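Local coordinates for transcriptional activator PlcR protein (Bacillus thuringiensis, PDB 3U3W) that activates transcription of virulence genes by binding DNA through a helix-turn-helix domain in response to the quorum-sensing peptide PapR, at a contact of chain A with DNA and the interface of chains A and B. Sequence-based numbering; all coordinates share one arbitrary frame. Chains: chain A/B, Transcriptional activator PlcR protein.

Contact 1: a contact of chain A with DNA. Residues chain A 29-30, 32-33, 48. With nucleotides of chain C.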
loop_
_atom_site.group_PDB
_atom_site.type_symbol
_atom_site.label_atom_id
_atom_site.label_comp_id
_atom_site.label_asym_id
_atom_site.label_seq_id
_atom_site.Cartn_x
_atom_site.Cartn_y
_atom_site.Cartn_z
ATOM N N CYS A 29 20.951 21.399 -10.953
ATOM C CA CYS A 29 21.415 21.679 -12.314
ATOM C C CYS A 29 21.273 23.166 -12.603
ATOM O O CYS A 29 20.854 23.936 -11.740
ATOM C CB CYS A 29 20.580 20.893 -13.326
ATOM S SG CYS A 29 18.791 21.285 -13.231
ATOM N N HIS A 30 21.610 23.560 -13.827
ATOM C CA HIS A 30 21.459 24.947 -14.269
ATOM C C HIS A 30 19.984 25.274 -14.525
ATOM O O HIS A 30 19.204 24.390 -14.895
ATOM C CB HIS A 30 22.276 25.167 -15.544
ATOM C CG HIS A 30 22.634 26.596 -15.794
ATOM N ND1 HIS A 30 21.715 27.532 -16.217
ATOM C CD2 HIS A 30 23.814 27.251 -15.686
ATOM C CE1 HIS A 30 22.312 28.700 -16.361
ATOM N NE2 HIS A 30 23.588 28.556 -16.046
ATOM N N SER A 32 18.720 26.848 -16.947
ATOM C CA SER A 32 18.455 26.682 -18.376
ATOM C C SER A 32 18.131 25.229 -18.756
ATOM O O SER A 32 17.410 24.979 -19.731
ATOM C CB SER A 32 19.633 27.193 -19.214
ATOM O OG SER A 32 20.774 26.371 -19.053
ATOM N N GLU A 33 18.664 24.279 -17.990
ATOM C CA GLU A 33 18.358 22.865 -18.200
ATOM C C GLU A 33 16.948 22.528 -17.718
ATOM O O GLU A 33 16.269 21.703 -18.319
ATOM C CB GLU A 33 19.383 21.973 -17.495
ATOM C CG GLU A 33 19.148 20.478 -17.641
ATOM C CD GLU A 33 19.375 19.970 -19.057
ATOM O OE1 GLU A 33 19.611 20.800 -19.963
ATOM O OE2 GLU A 33 19.313 18.733 -19.261
ATOM N N ILE A 48 19.388 14.327 -12.038
ATOM C CA ILE A 48 18.510 15.489 -12.166
ATOM C C ILE A 48 17.018 15.198 -11.914
ATOM O O ILE A 48 16.334 15.994 -11.263
ATOM C CB ILE A 48 18.718 16.198 -13.518
ATOM C CG1 ILE A 48 20.185 16.637 -13.638
ATOM C CG2 ILE A 48 17.776 17.384 -13.660
ATOM C CD1 ILE A 48 20.526 17.416 -14.890
ATOM P P DT C 11 18.295 14.122 -24.936
ATOM O OP1 DT C 11 17.193 13.620 -24.091
ATOM O OP2 DT C 11 18.066 15.253 -25.856
ATOM O "O5'" DT C 11 19.538 14.549 -24.004
ATOM C "C5'" DT C 11 19.836 13.928 -22.751
ATOM C "C4'" DT C 11 20.825 14.774 -21.958
ATOM O "O4'" DT C 11 21.939 15.026 -22.841
ATOM C "C3'" DT C 11 20.348 16.173 -21.568
ATOM O "O3'" DT C 11 19.598 16.257 -20.316
ATOM C "C2'" DT C 11 21.605 17.032 -21.588
ATOM C "C1'" DT C 11 22.551 16.247 -22.486
ATOM N N1 DT C 11 22.932 16.969 -23.717
ATOM C C2 DT C 11 24.092 17.702 -23.664
ATOM O O2 DT C 11 24.787 17.768 -22.665
ATOM N N3 DT C 11 24.405 18.348 -24.831
ATOM C C4 DT C 11 23.689 18.328 -26.013
ATOM O O4 DT C 11 24.072 18.944 -26.999
ATOM C C5 DT C 11 22.475 17.544 -25.994
ATOM C C7 DT C 11 21.616 17.461 -27.222
ATOM C C6 DT C 11 22.154 16.908 -24.857
ATOM P P DT C 12 20.328 16.092 -18.890
ATOM O OP1 DT C 12 21.068 14.819 -18.899
ATOM O OP2 DT C 12 19.331 16.359 -17.841
ATOM O "O5'" DT C 12 21.384 17.289 -18.845
ATOM C "C5'" DT C 12 22.629 17.071 -18.194
ATOM C "C4'" DT C 12 23.538 18.278 -18.332
ATOM O "O4'" DT C 12 23.725 18.601 -19.734
ATOM C "C3'" DT C 12 23.061 19.561 -17.644
ATOM O "O3'" DT C 12 23.998 19.786 -16.578
ATOM C "C2'" DT C 12 23.054 20.629 -18.753
ATOM C "C1'" DT C 12 23.937 19.994 -19.832
ATOM N N1 DT C 12 23.655 20.382 -21.242
ATOM C C2 DT C 12 24.665 20.946 -21.988
ATOM O O2 DT C 12 25.776 21.157 -21.547
ATOM N N3 DT C 12 24.326 21.256 -23.279
ATOM C C4 DT C 12 23.104 21.061 -23.889
ATOM O O4 DT C 12 22.913 21.382 -25.056
ATOM C C5 DT C 12 22.084 20.461 -23.058
ATOM C C7 DT C 12 20.709 20.193 -23.603
ATOM C C6 DT C 12 22.408 20.152 -21.792
ATOM P P DG C 13 23.870 21.071 -15.612
ATOM O OP1 DG C 13 24.248 20.646 -14.240
ATOM O OP2 DG C 13 22.539 21.698 -15.829
ATOM O "O5'" DG C 13 24.985 22.066 -16.172
ATOM C "C5'" DG C 13 26.340 21.654 -16.290
ATOM C "C4'" DG C 13 27.190 22.802 -16.809
ATOM O "O4'" DG C 13 26.907 23.064 -18.209
ATOM C "C3'" DG C 13 27.013 24.139 -16.099
ATOM O "O3'" DG C 13 28.293 24.736 -15.991
ATOM C "C2'" DG C 13 26.089 24.931 -17.021
ATOM C "C1'" DG C 13 26.454 24.392 -18.398
ATOM N N9 DG C 13 25.336 24.306 -19.335
ATOM C C8 DG C 13 24.071 23.813 -19.095
ATOM N N7 DG C 13 23.273 23.845 -20.134
ATOM C C5 DG C 13 24.069 24.391 -21.133
ATOM C C6 DG C 13 23.754 24.666 -22.481
ATOM O O6 DG C 13 22.678 24.475 -23.070
ATOM N N1 DG C 13 24.845 25.220 -23.146
ATOM C C2 DG C 13 26.083 25.469 -22.579
ATOM N N2 DG C 13 27.017 26.006 -23.382
ATOM N N3 DG C 13 26.392 25.209 -21.313
ATOM C C4 DG C 13 25.338 24.676 -20.658
#
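A:Glu33 lies against the phosphodiester that joins DT11 to DT12, in a contact with the DNA sugar-phosphate backbone made from helix 31-38, the recognition helix of a helix-turn-helix. The modelled torsions, CG turned away from the backbone N (chi1 179°) and a bend at the next bond (chi2 69°), bring the carboxylate to the strand. OE2 falls so close to DT11 O3' and to DT12 O5' and OP2, all acceptors like itself, that this placement is doubtful; an acidic group there would probably be unfavourable unless protonated or screened. OE1, about 3.4 Å from DT12 C6, shares that doubt. A:Ile48 comes from another direction: its apolar methyl CD1, 3.4 Å from the DT12 phosphate oxygen OP2 and 3.9 Å from the sugar carbon C5', packs against the strand without a polar bond. At DG13 the protein main chain grips. The amide N of A:His30 donates a nearly straight hydrogen bond (173° at H) to the phosphate oxygen OP2, 2.9 Å away, and A:Cys29 CB packs 3.3 Å from that OP2. The A:His30 imidazole brings CD2 to 3.5 Å from the DG13 deoxyribose C2', while ND1 accepts the A:Ser32 amide N-H in the ring plane, fixing the ring's rotation. A:Ser32 OG looks towards DG13 N7 on the major-groove edge, but 3.7 Å is proximity more than a bond. A:Cys29 and A:His30 lie in the turn leading into helix 31-38, whose start probably favours the phosphate; A:Ile48 comes from helix 46-56.

Contact 2: the interface of chains A and B. Residues chain A 46, 49-50, 60, 64; chain B 63-64, 67, 149.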
loop_
_atom_site.group_PDB
_atom_site.type_symbol
_atom_site.label_atom_id
_atom_site.label_comp_id
_atom_site.label_asym_id
_atom_site.label_seq_id
_atom_site.Cartn_x
_atom_site.Cartn_y
_atom_site.Cartn_z
ATOM N N MET A 46 19.079 10.501 -14.462
ATOM C CA MET A 46 18.558 10.014 -13.188
ATOM C C MET A 46 18.821 10.985 -12.033
ATOM O O MET A 46 17.918 11.301 -11.259
ATOM C CB MET A 46 19.102 8.621 -12.883
ATOM C CG MET A 46 18.661 7.568 -13.903
ATOM S SD MET A 46 19.360 5.948 -13.556
ATOM C CE MET A 46 18.418 5.462 -12.110
ATOM N N LEU A 49 16.520 14.059 -12.391
ATOM C CA LEU A 49 15.107 13.727 -12.192
ATOM C C LEU A 49 14.815 13.450 -10.729
ATOM O O LEU A 49 13.817 13.904 -10.176
ATOM C CB LEU A 49 14.718 12.495 -12.997
ATOM C CG LEU A 49 13.211 12.251 -13.009
ATOM C CD1 LEU A 49 12.455 13.491 -13.523
ATOM C CD2 LEU A 49 12.895 11.031 -13.859
ATOM N N GLN A 50 15.693 12.660 -10.132
ATOM C CA GLN A 50 15.643 12.312 -8.728
ATOM C C GLN A 50 15.582 13.581 -7.867
ATOM O O GLN A 50 14.735 13.713 -6.985
ATOM C CB GLN A 50 16.874 11.458 -8.411
ATOM C CG GLN A 50 17.539 11.739 -7.087
ATOM C CD GLN A 50 16.641 11.388 -5.941
ATOM O OE1 GLN A 50 15.811 10.482 -6.050
ATOM N NE2 GLN A 50 16.777 12.114 -4.837
ATOM N N ILE A 60 8.694 9.278 -7.905
ATOM C CA ILE A 60 9.400 9.314 -9.175
ATOM C C ILE A 60 8.656 8.554 -10.276
ATOM O O ILE A 60 8.769 8.897 -11.450
ATOM C CB ILE A 60 10.852 8.814 -9.020
ATOM C CG1 ILE A 60 11.595 9.672 -7.983
ATOM C CG2 ILE A 60 11.581 8.867 -10.340
ATOM C CD1 ILE A 60 11.124 9.504 -6.518
ATOM N N TYR A 64 7.572 8.806 -14.885
ATOM C CA TYR A 64 7.586 7.735 -15.859
ATOM C C TYR A 64 6.182 7.446 -16.396
ATOM O O TYR A 64 6.007 7.257 -17.598
ATOM C CB TYR A 64 8.249 6.491 -15.285
ATOM C CG TYR A 64 9.751 6.623 -15.236
ATOM C CD1 TYR A 64 10.539 6.188 -16.298
ATOM C CD2 TYR A 64 10.381 7.207 -14.145
ATOM C CE1 TYR A 64 11.918 6.318 -16.267
ATOM C CE2 TYR A 64 11.759 7.337 -14.106
ATOM C CZ TYR A 64 12.518 6.892 -15.169
ATOM O OH TYR A 64 13.882 7.021 -15.130
ATOM N N PHE B 63 15.603 1.152 -8.719
ATOM C CA PHE B 63 16.852 1.534 -9.345
ATOM C C PHE B 63 17.342 2.891 -8.866
ATOM O O PHE B 63 18.552 3.121 -8.787
ATOM C CB PHE B 63 16.733 1.473 -10.858
ATOM C CG PHE B 63 16.480 0.097 -11.369
ATOM C CD1 PHE B 63 17.365 -0.924 -11.084
ATOM C CD2 PHE B 63 15.354 -0.185 -12.114
ATOM C CE1 PHE B 63 17.133 -2.207 -11.542
ATOM C CE2 PHE B 63 15.118 -1.465 -12.576
ATOM C CZ PHE B 63 15.999 -2.473 -12.291
ATOM N N TYR B 64 16.412 3.777 -8.522
ATOM C CA TYR B 64 16.786 5.060 -7.932
ATOM C C TYR B 64 17.259 4.922 -6.477
ATOM O O TYR B 64 18.207 5.593 -6.067
ATOM C CB TYR B 64 15.643 6.060 -8.038
ATOM C CG TYR B 64 15.495 6.649 -9.417
ATOM C CD1 TYR B 64 14.635 6.075 -10.347
ATOM C CD2 TYR B 64 16.224 7.777 -9.801
ATOM C CE1 TYR B 64 14.497 6.607 -11.619
ATOM C CE2 TYR B 64 16.092 8.319 -11.073
ATOM C CZ TYR B 64 15.226 7.724 -11.975
ATOM O OH TYR B 64 15.078 8.236 -13.240
ATOM N N LEU B 67 20.709 3.909 -6.235
ATOM C CA LEU B 67 21.564 4.806 -7.005
ATOM C C LEU B 67 22.801 5.322 -6.255
ATOM O O LEU B 67 23.903 5.285 -6.793
ATOM C CB LEU B 67 20.750 5.971 -7.574
ATOM C CG LEU B 67 21.426 6.840 -8.632
ATOM C CD1 LEU B 67 21.765 6.012 -9.872
ATOM C CD2 LEU B 67 20.526 8.023 -8.977
ATOM N N ILE B 149 13.754 9.986 -0.823
ATOM C CA ILE B 149 12.834 9.094 -1.513
ATOM C C ILE B 149 11.457 9.103 -0.855
ATOM O O ILE B 149 10.450 9.284 -1.545
ATOM C CB ILE B 149 13.371 7.631 -1.553
ATOM C CG1 ILE B 149 14.744 7.564 -2.239
ATOM C CG2 ILE B 149 12.368 6.699 -2.241
ATOM C CD1 ILE B 149 14.730 7.977 -3.698
#
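The phenol oxygens OH of A:Tyr64 and B:Tyr64 meet in a short hydrogen bond of 2.5 Å, whose donor the structure does not decide. Each OH lies at the edge of the other ring, in its plane, and the side chains arrive from opposite directions, as befits equivalent residues of a two-fold pair of XRE-type helix-turn-helix domains. Tyrosine suits the place, offering a hydroxyl to pair across the two-fold and a flat ring to be sandwiched by chain A. Over the centre of one face of B:Tyr64 sits the A:Met46 methyl CE, 3.8 Å from the ring centroid, a CH-pi contact for which a flexible thioether is well suited; the otherwise extended methionine bends at its last torsion (chi3 72°) to lay the methyl there. Against the opposite face, nearer the rim, A:Ile60 uses its beta-branch, CG2 approaching B:Tyr64 CE1 at 3.9 Å. The carbonyl O of A:Met46 adds an in-plane contact at the ring's edge, 3.5 Å from B:Tyr64 CE2. Beside the hydroxyl, branched A:Leu49 crosses the tyrosine at about a right angle, filling space with CD2 3.6 Å from B:Tyr64 OH. A:Gln50, long enough to serve two partners, lends CB to the ring and extends to B:Ile149 of the partner's C-terminal regulatory region, where OE1 and CD1 are 3.6 Å apart, a van der Waals contact. A:Met46 CE also lies 4.1 Å from B:Leu67 CD1, extending the apolar patch.

Contact 1 and contact 2 meet through helix 46-56 of chain A; the centres of their C-alpha atoms are about 16 Å apart. A:Ile48 of this helix points to the DNA, whereas A:Met46, A:Leu49 and A:Gln50 turn towards chain B, so one helix probably ties strand binding to pairing. Contact 1 otherwise draws on helix 31-38 and the turn before it, contact 2 on the segment around helix 61-65. Because the interface is two-fold symmetric, pairing would help set the spacing of two recognition helices. B:Ile149 brings the partner's C-terminal domain next to chain A's DNA-binding domain; the structure alone does not show how the peptide's effect is transmitted.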